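Local coordinates for arsenate Reductase (Corynebacterium glutamicum, PDB 3T38), which reduces arsenate to arsenite in a thioredoxin-dependent reaction, using a fold shared with low molecular weight tyrosine phosphatases, at residues A[81-86]-A[153-158]; A[113-118]-A[142-147]. One frame throughout, in Å; residues are numbered along the deposited sequence.

Interaction 1 of 2, residues A[81-86]-A[153-158]; sequences VPQVLF and ASDYVI
V84, L85 and F86 pair with Y156, V157 and I158 as parallel strands, their short axes 4.7 Å apart and 12° from parallel. The bonds alternate as parallel pairing requires: L85 N donates to Y156 O at 2.9 Å, and I158 N reaches L85 O at 2.7 Å. At the start of the pairing Q83 O is gripped twice, by D155 N (2.7 Å) and by Y156 N (3.2 Å), while the D155 carboxylate returns a bond in which Q83 N meets the anti lone pair of OD2 at 3.0 Å. With D155 CG beside its own backbone N (chi1 -58°), the carboxylate lies on the Q83 side, and both polar groups of the Q83 backbone are taken up by D155 and Y156 at the first residue of strand 83-86. These are the two central strands of the four-stranded parallel sheet in the low molecular weight phosphatase fold. On one face, V84 CG1 touches I158 CD1 at 3.7 Å, both V84 methyls approach Y156 CB, and the F86 and I158 side chains lie side by side, F86 CD2 3.6 Å from I158 CB; helices 94-106 and 190-211 cover this side, where Y156 OH hydrogen-bonds S211 OG. The other face carries L85 CD2 and V157 CG1. There S154 OG, bonded to V150 O, also accepts a hydrogen bond from a water that makes a weak one to V84 O.

Interaction 2 of 2, residues A[113-118]-A[142-147]; sequences RSAGSL and FPKPLT
The S114 carbonyl and the F142 ring are the two flat groups between which the K144 side chain threads. Its CE lies 3.6 Å above one face of the F142 ring, displaced toward the rim, and its NZ stands well above the plane of the S114 carbonyl, 3.3 Å from S114 O. The lysine CG and CD also come within reach of that oxygen, each at 3.6 Å, while bends at chi3 (87°) and chi4 (52°) turn CE and then NZ back toward F142. There NZ meets F142 O at 2.9 Å, almost in line with the C=O bond, and a water bound by S114 N accepts a further, weak bond from it. The backbones meet in a single bridge between G116 and P145, beside a strand that is outermost in the sheet of this chain. G116 N donates to K144 O (2.9 Å) and L146 N to G116 O (2.7 Å). Proline, without an N-H, fits this position because both partners of G116 come from its neighbours. A115 CB packs against L146 CA at 3.5 Å and, farther along, against L146 CD1. N91 supports both segments, through S114 OG and K144 N, and R47 of the second subunit packs on P145 and L146. Two carbonyl oxygens and a water around K144 NZ would favour its charged form, and its bonds to S114 O and F142 O add a side-chain tie between strand 111-116 and the loop after helix 125-133 to the two backbone bonds of G116.

From the N terminus, the chain passes through three helices before strand 83-88, whose first part belongs to interaction 1. Helix 94-106 then leads to strand 111-116, where interaction 2 begins; helix 125-133 and the loop 142-147 complete it, closing the shorter circuit. Helix 148-153 follows, and strand 156-159 closes interaction 1 around the whole of interaction 2, so the two nest without crossing. They are also joined directly, since strands 83-88 and 111-116 are neighbours and R113 probably exchanges backbone hydrogen bonds with V84 and F86. L146 touches L85 as well, so the inner loop rests on the central strand that the outer contact pairs with 156-159.

Interaction 1 of 2, residues A[81-86]-A[153-158]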
ATOM      1  N   VAL A  81     -10.645 -22.296   8.817  1.00 46.78           N
ATOM      2  CA  VAL A  81     -11.518 -22.602   7.695  1.00 43.04           C
ATOM      3  C   VAL A  81     -10.756 -22.191   6.419  1.00 39.36           C
ATOM      4  O   VAL A  81      -9.790 -21.438   6.500  1.00 37.70           O
ATOM      5  CB  VAL A  81     -12.874 -21.827   7.884  1.00 43.90           C
ATOM      6  CG1 VAL A  81     -13.648 -22.394   9.123  1.00 44.35           C
ATOM      7  CG2 VAL A  81     -12.628 -20.332   8.090  1.00 40.37           C
ATOM      8  N   PRO A  82     -11.162 -22.695   5.249  1.00 37.05           N
ATOM      9  CA  PRO A  82     -10.614 -22.187   3.975  1.00 34.61           C
ATOM     10  C   PRO A  82     -10.667 -20.682   3.886  1.00 31.81           C
ATOM     11  O   PRO A  82     -11.621 -20.072   4.345  1.00 31.12           O
ATOM     12  CB  PRO A  82     -11.550 -22.783   2.912  1.00 35.11           C
ATOM     13  CG  PRO A  82     -12.085 -24.060   3.580  1.00 37.52           C
ATOM     14  CD  PRO A  82     -12.188 -23.738   5.055  1.00 38.66           C
ATOM     15  N   GLN A  83      -9.643 -20.112   3.282  1.00 29.83           N
ATOM     16  CA  GLN A  83      -9.437 -18.677   3.174  1.00 27.66           C
ATOM     17  C   GLN A  83      -9.447 -18.336   1.690  1.00 27.63           C
ATOM     18  O   GLN A  83      -8.669 -18.870   0.910  1.00 28.74           O
ATOM     19  CB  GLN A  83      -8.098 -18.342   3.764  1.00 25.87           C
ATOM     20  CG  GLN A  83      -7.780 -19.046   5.184  1.00 28.88           C
ATOM     21  CD  GLN A  83      -8.256 -18.180   6.362  1.00 26.17           C
ATOM     22  OE1 GLN A  83      -7.952 -16.985   6.427  1.00 27.22           O
ATOM     23  NE2 GLN A  83      -9.009 -18.759   7.261  1.00 25.98           N
ATOM     24  N   VAL A  84     -10.336 -17.445   1.271  1.00 28.41           N
ATOM     25  CA  VAL A  84     -10.471 -17.112  -0.152  1.00 25.32           C
ATOM     26  C   VAL A  84     -10.278 -15.621  -0.360  1.00 26.87           C
ATOM     27  O   VAL A  84     -10.719 -14.805   0.478  1.00 26.95           O
ATOM     28  CB  VAL A  84     -11.843 -17.513  -0.618  1.00 27.34           C
ATOM     29  CG1 VAL A  84     -12.068 -17.169  -2.087  1.00 20.59           C
ATOM     30  CG2 VAL A  84     -12.097 -19.020  -0.327  1.00 24.99           C
ATOM     31  N   LEU A  85      -9.595 -15.256  -1.462  1.00 26.07           N
ATOM     32  CA  LEU A  85      -9.337 -13.904  -1.781  1.00 24.02           C
ATOM     33  C   LEU A  85      -9.786 -13.579  -3.225  1.00 25.68           C
ATOM     34  O   LEU A  85      -9.399 -14.282  -4.167  1.00 25.42           O
ATOM     35  CB  LEU A  85      -7.836 -13.632  -1.624  1.00 23.59           C
ATOM     36  CG  LEU A  85      -7.424 -12.245  -2.184  1.00 23.20           C
ATOM     37  CD1 LEU A  85      -7.867 -11.059  -1.322  1.00 17.61           C
ATOM     38  CD2 LEU A  85      -5.973 -12.118  -2.481  1.00 24.24           C
ATOM     39  N   PHE A  86     -10.557 -12.497  -3.401  1.00 25.05           N
ATOM     40  CA  PHE A  86     -10.923 -11.997  -4.750  1.00 25.67           C
ATOM     41  C   PHE A  86     -10.200 -10.677  -5.003  1.00 25.26           C
ATOM     42  O   PHE A  86     -10.086  -9.862  -4.081  1.00 25.89           O
ATOM     43  CB  PHE A  86     -12.443 -11.805  -4.911  1.00 24.95           C
ATOM     44  CG  PHE A  86     -13.223 -13.069  -4.671  1.00 25.95           C
ATOM     45  CD1 PHE A  86     -13.637 -13.423  -3.356  1.00 25.20           C
ATOM     46  CD2 PHE A  86     -13.477 -13.958  -5.726  1.00 22.59           C
ATOM     47  CE1 PHE A  86     -14.356 -14.632  -3.126  1.00 26.76           C
ATOM     48  CE2 PHE A  86     -14.207 -15.178  -5.503  1.00 24.25           C
ATOM     49  CZ  PHE A  86     -14.619 -15.519  -4.218  1.00 25.74           C
ATOM     50  N   ALA A 153      -2.140 -15.880   3.303  1.00 29.09           N
ATOM     51  CA  ALA A 153      -3.098 -16.599   4.144  1.00 28.61           C
ATOM     52  C   ALA A 153      -4.021 -17.430   3.233  1.00 27.66           C
ATOM     53  O   ALA A 153      -4.601 -18.353   3.701  1.00 27.90           O
ATOM     54  CB  ALA A 153      -3.914 -15.584   4.974  1.00 27.27           C
ATOM     55  N   SER A 154      -4.225 -17.027   1.965  1.00 25.15           N
ATOM     56  CA  SER A 154      -5.330 -17.512   1.182  1.00 25.59           C
ATOM     57  C   SER A 154      -5.090 -18.971   0.679  1.00 27.38           C
ATOM     58  O   SER A 154      -3.958 -19.330   0.334  1.00 28.85           O
ATOM     59  CB  SER A 154      -5.584 -16.544   0.019  1.00 24.17           C
ATOM     60  OG  SER A 154      -6.082 -15.307   0.511  1.00 26.23           O
ATOM     61  N   ASP A 155      -6.126 -19.806   0.691  1.00 27.67           N
ATOM     62  CA  ASP A 155      -6.086 -21.140   0.017  1.00 29.48           C
ATOM     63  C   ASP A 155      -6.541 -21.025  -1.459  1.00 28.51           C
ATOM     64  O   ASP A 155      -6.169 -21.830  -2.271  1.00 29.78           O
ATOM     65  CB  ASP A 155      -6.970 -22.168   0.740  1.00 29.61           C
ATOM     66  CG  ASP A 155      -6.573 -22.364   2.190  1.00 34.41           C
ATOM     67  OD1 ASP A 155      -5.537 -23.010   2.438  1.00 39.73           O
ATOM     68  OD2 ASP A 155      -7.259 -21.846   3.104  1.00 35.03           O
ATOM     69  N   TYR A 156      -7.371 -20.027  -1.776  1.00 27.07           N
ATOM     70  CA  TYR A 156      -7.860 -19.759  -3.137  1.00 27.08           C
ATOM     71  C   TYR A 156      -7.630 -18.284  -3.427  1.00 26.63           C
ATOM     72  O   TYR A 156      -7.982 -17.439  -2.601  1.00 24.95           O
ATOM     73  CB  TYR A 156      -9.376 -20.007  -3.248  1.00 26.35           C
ATOM     74  CG  TYR A 156      -9.792 -21.446  -3.121  1.00 27.64           C
ATOM     75  CD1 TYR A 156      -9.830 -22.056  -1.865  1.00 27.14           C
ATOM     76  CD2 TYR A 156     -10.099 -22.221  -4.265  1.00 24.60           C
ATOM     77  CE1 TYR A 156     -10.177 -23.398  -1.712  1.00 29.65           C
ATOM     78  CE2 TYR A 156     -10.476 -23.614  -4.134  1.00 28.93           C
ATOM     79  CZ  TYR A 156     -10.493 -24.186  -2.839  1.00 31.63           C
ATOM     80  OH  TYR A 156     -10.849 -25.507  -2.638  1.00 34.14           O
ATOM     81  N   VAL A 157      -7.074 -17.955  -4.593  1.00 28.32           N
ATOM     82  CA  VAL A 157      -6.885 -16.554  -4.948  1.00 28.46           C
ATOM     83  C   VAL A 157      -7.524 -16.405  -6.292  1.00 29.26           C
ATOM     84  O   VAL A 157      -7.102 -17.073  -7.234  1.00 30.21           O
ATOM     85  CB  VAL A 157      -5.363 -16.165  -5.080  1.00 29.80           C
ATOM     86  CG1 VAL A 157      -5.208 -14.757  -5.675  1.00 28.99           C
ATOM     87  CG2 VAL A 157      -4.578 -16.313  -3.741  1.00 28.52           C
ATOM     88  N   ILE A 158      -8.546 -15.551  -6.385  1.00 29.18           N
ATOM     89  CA  ILE A 158      -9.333 -15.420  -7.629  1.00 28.95           C
ATOM     90  C   ILE A 158      -9.163 -14.037  -8.171  1.00 29.28           C
ATOM     91  O   ILE A 158      -9.510 -13.072  -7.556  1.00 29.93           O
ATOM     92  CB  ILE A 158     -10.866 -15.753  -7.479  1.00 28.19           C
ATOM     93  CG1 ILE A 158     -11.094 -17.206  -7.044  1.00 30.21           C
ATOM     94  CG2 ILE A 158     -11.619 -15.581  -8.775  1.00 25.47           C
ATOM     95  CD1 ILE A 158     -10.919 -17.438  -5.570  1.00 27.76           C
TER
HETATM   96  O   HOH W   1      -8.200 -14.709   1.862  1.00 18.45           O

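Interaction 2 of 2, residues A[113-118]-A[142-147]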
ATOM      1  N   ARG A 113     -11.931 -12.606   1.590  1.00 25.16           N
ATOM      2  CA  ARG A 113     -11.335 -11.282   1.499  1.00 23.27           C
ATOM      3  C   ARG A 113     -11.405 -10.757   0.115  1.00 23.98           C
ATOM      4  O   ARG A 113     -11.498 -11.527  -0.865  1.00 23.39           O
ATOM      5  CB  ARG A 113      -9.899 -11.364   1.892  1.00 22.70           C
ATOM      6  CG  ARG A 113      -9.756 -12.038   3.216  1.00 24.14           C
ATOM      7  CD  ARG A 113      -8.381 -11.804   3.810  1.00 21.37           C
ATOM      8  NE  ARG A 113      -8.289 -12.225   5.220  1.00 23.59           N
ATOM      9  CZ  ARG A 113      -8.002 -13.455   5.634  1.00 26.20           C
ATOM     10  NH1 ARG A 113      -7.884 -14.453   4.756  1.00 27.06           N
ATOM     11  NH2 ARG A 113      -7.880 -13.711   6.948  1.00 33.29           N
ATOM     12  N   SER A 114     -11.362  -9.430   0.003  1.00 23.39           N
ATOM     13  CA  SER A 114     -11.152  -8.827  -1.329  1.00 23.46           C
ATOM     14  C   SER A 114     -10.124  -7.688  -1.341  1.00 23.22           C
ATOM     15  O   SER A 114      -9.755  -7.180  -0.298  1.00 21.71           O
ATOM     16  CB  SER A 114     -12.487  -8.318  -1.899  1.00 24.82           C
ATOM     17  OG  SER A 114     -13.139  -7.380  -1.030  1.00 23.03           O
ATOM     18  N   ALA A 115      -9.662  -7.274  -2.537  1.00 23.29           N
ATOM     19  CA  ALA A 115      -8.707  -6.194  -2.597  1.00 22.92           C
ATOM     20  C   ALA A 115      -8.600  -5.733  -4.012  1.00 24.25           C
ATOM     21  O   ALA A 115      -9.121  -6.404  -4.911  1.00 23.73           O
ATOM     22  CB  ALA A 115      -7.292  -6.634  -1.994  1.00 21.25           C
ATOM     23  N   GLY A 116      -7.940  -4.582  -4.190  1.00 22.98           N
ATOM     24  CA  GLY A 116      -7.808  -3.959  -5.483  1.00 23.91           C
ATOM     25  C   GLY A 116      -6.355  -3.635  -5.756  1.00 24.09           C
ATOM     26  O   GLY A 116      -5.554  -3.494  -4.812  1.00 24.55           O
ATOM     27  N   SER A 117      -5.995  -3.610  -7.040  1.00 24.61           N
ATOM     28  CA  SER A 117      -4.717  -3.050  -7.453  1.00 24.61           C
ATOM     29  C   SER A 117      -4.780  -1.503  -7.342  1.00 24.44           C
ATOM     30  O   SER A 117      -3.766  -0.848  -7.076  1.00 24.43           O
ATOM     31  CB  SER A 117      -4.345  -3.510  -8.876  1.00 26.25           C
ATOM     32  OG  SER A 117      -5.271  -3.048  -9.840  1.00 26.35           O
ATOM     33  N   LEU A 118      -5.932  -0.914  -7.655  1.00 23.37           N
ATOM     34  CA  LEU A 118      -6.023   0.551  -7.683  1.00 22.78           C
ATOM     35  C   LEU A 118      -7.369   0.977  -7.033  1.00 21.62           C
ATOM     36  O   LEU A 118      -8.334   1.397  -7.719  1.00 22.09           O
ATOM     37  CB  LEU A 118      -5.947   1.053  -9.132  1.00 24.11           C
ATOM     38  CG  LEU A 118      -4.785   0.627 -10.040  1.00 28.80           C
ATOM     39  CD1 LEU A 118      -5.037   1.076 -11.594  1.00 27.11           C
ATOM     40  CD2 LEU A 118      -3.362   1.103  -9.545  1.00 27.81           C
ATOM     41  N   PHE A 142     -15.316  -2.049   2.070  1.00 30.88           N
ATOM     42  CA  PHE A 142     -14.664  -0.794   1.627  1.00 29.47           C
ATOM     43  C   PHE A 142     -13.560  -1.196   0.672  1.00 27.32           C
ATOM     44  O   PHE A 142     -13.050  -2.316   0.777  1.00 26.33           O
ATOM     45  CB  PHE A 142     -14.085   0.014   2.819  1.00 29.76           C
ATOM     46  CG  PHE A 142     -13.123  -0.767   3.670  1.00 26.78           C
ATOM     47  CD1 PHE A 142     -13.582  -1.604   4.676  1.00 31.08           C
ATOM     48  CD2 PHE A 142     -11.753  -0.674   3.460  1.00 22.32           C
ATOM     49  CE1 PHE A 142     -12.683  -2.375   5.458  1.00 31.85           C
ATOM     50  CE2 PHE A 142     -10.847  -1.392   4.244  1.00 25.89           C
ATOM     51  CZ  PHE A 142     -11.294  -2.268   5.239  1.00 25.60           C
ATOM     52  N   PRO A 143     -13.202  -0.319  -0.284  1.00 25.95           N
ATOM     53  CA  PRO A 143     -12.103  -0.733  -1.199  1.00 24.37           C
ATOM     54  C   PRO A 143     -10.786  -0.636  -0.495  1.00 22.82           C
ATOM     55  O   PRO A 143     -10.605   0.261   0.329  1.00 23.95           O
ATOM     56  CB  PRO A 143     -12.151   0.319  -2.314  1.00 24.92           C
ATOM     57  CG  PRO A 143     -13.529   1.027  -2.124  1.00 26.10           C
ATOM     58  CD  PRO A 143     -13.763   0.983  -0.644  1.00 26.43           C
ATOM     59  N   LYS A 144      -9.853  -1.527  -0.807  1.00 21.29           N
ATOM     60  CA  LYS A 144      -8.567  -1.546  -0.058  1.00 19.14           C
ATOM     61  C   LYS A 144      -7.538  -2.108  -1.005  1.00 18.54           C
ATOM     62  O   LYS A 144      -7.890  -2.947  -1.835  1.00 16.36           O
ATOM     63  CB  LYS A 144      -8.674  -2.407   1.186  1.00 18.37           C
ATOM     64  CG  LYS A 144      -9.014  -3.933   0.970  1.00 19.52           C
ATOM     65  CD  LYS A 144      -9.665  -4.594   2.257  1.00 23.41           C
ATOM     66  CE  LYS A 144     -11.232  -4.412   2.283  1.00 22.54           C
ATOM     67  NZ  LYS A 144     -11.775  -4.902   0.949  1.00 18.61           N
ATOM     68  N   PRO A 145      -6.262  -1.708  -0.853  1.00 18.43           N
ATOM     69  CA  PRO A 145      -5.289  -2.312  -1.771  1.00 18.35           C
ATOM     70  C   PRO A 145      -4.920  -3.734  -1.429  1.00 20.52           C
ATOM     71  O   PRO A 145      -4.855  -4.131  -0.241  1.00 21.13           O
ATOM     72  CB  PRO A 145      -4.031  -1.455  -1.579  1.00 17.69           C
ATOM     73  CG  PRO A 145      -4.063  -1.026  -0.069  1.00 18.03           C
ATOM     74  CD  PRO A 145      -5.623  -0.971   0.273  1.00 19.46           C
ATOM     75  N   LEU A 146      -4.571  -4.481  -2.473  1.00 21.08           N
ATOM     76  CA  LEU A 146      -3.917  -5.772  -2.303  1.00 22.04           C
ATOM     77  C   LEU A 146      -2.676  -5.703  -1.415  1.00 22.72           C
ATOM     78  O   LEU A 146      -1.827  -4.847  -1.590  1.00 23.42           O
ATOM     79  CB  LEU A 146      -3.505  -6.304  -3.672  1.00 22.31           C
ATOM     80  CG  LEU A 146      -3.018  -7.742  -3.684  1.00 25.07           C
ATOM     81  CD1 LEU A 146      -4.132  -8.728  -3.075  1.00 18.88           C
ATOM     82  CD2 LEU A 146      -2.661  -7.985  -5.190  1.00 25.52           C
ATOM     83  N   THR A 147      -2.558  -6.621  -0.493  1.00 22.79           N
ATOM     84  CA  THR A 147      -1.365  -6.670   0.376  1.00 21.99           C
ATOM     85  C   THR A 147      -0.920  -8.143   0.429  1.00 23.81           C
ATOM     86  O   THR A 147      -1.666  -9.049   0.102  1.00 23.99           O
ATOM     87  CB  THR A 147      -1.663  -6.177   1.790  1.00 22.98           C
ATOM     88  OG1 THR A 147      -2.739  -6.950   2.335  1.00 22.57           O
ATOM     89  CG2 THR A 147      -2.016  -4.619   1.843  1.00 15.12           C
TER
HETATM   90  O   HOH W   2     -11.765  -7.841   2.285  1.00 17.62           O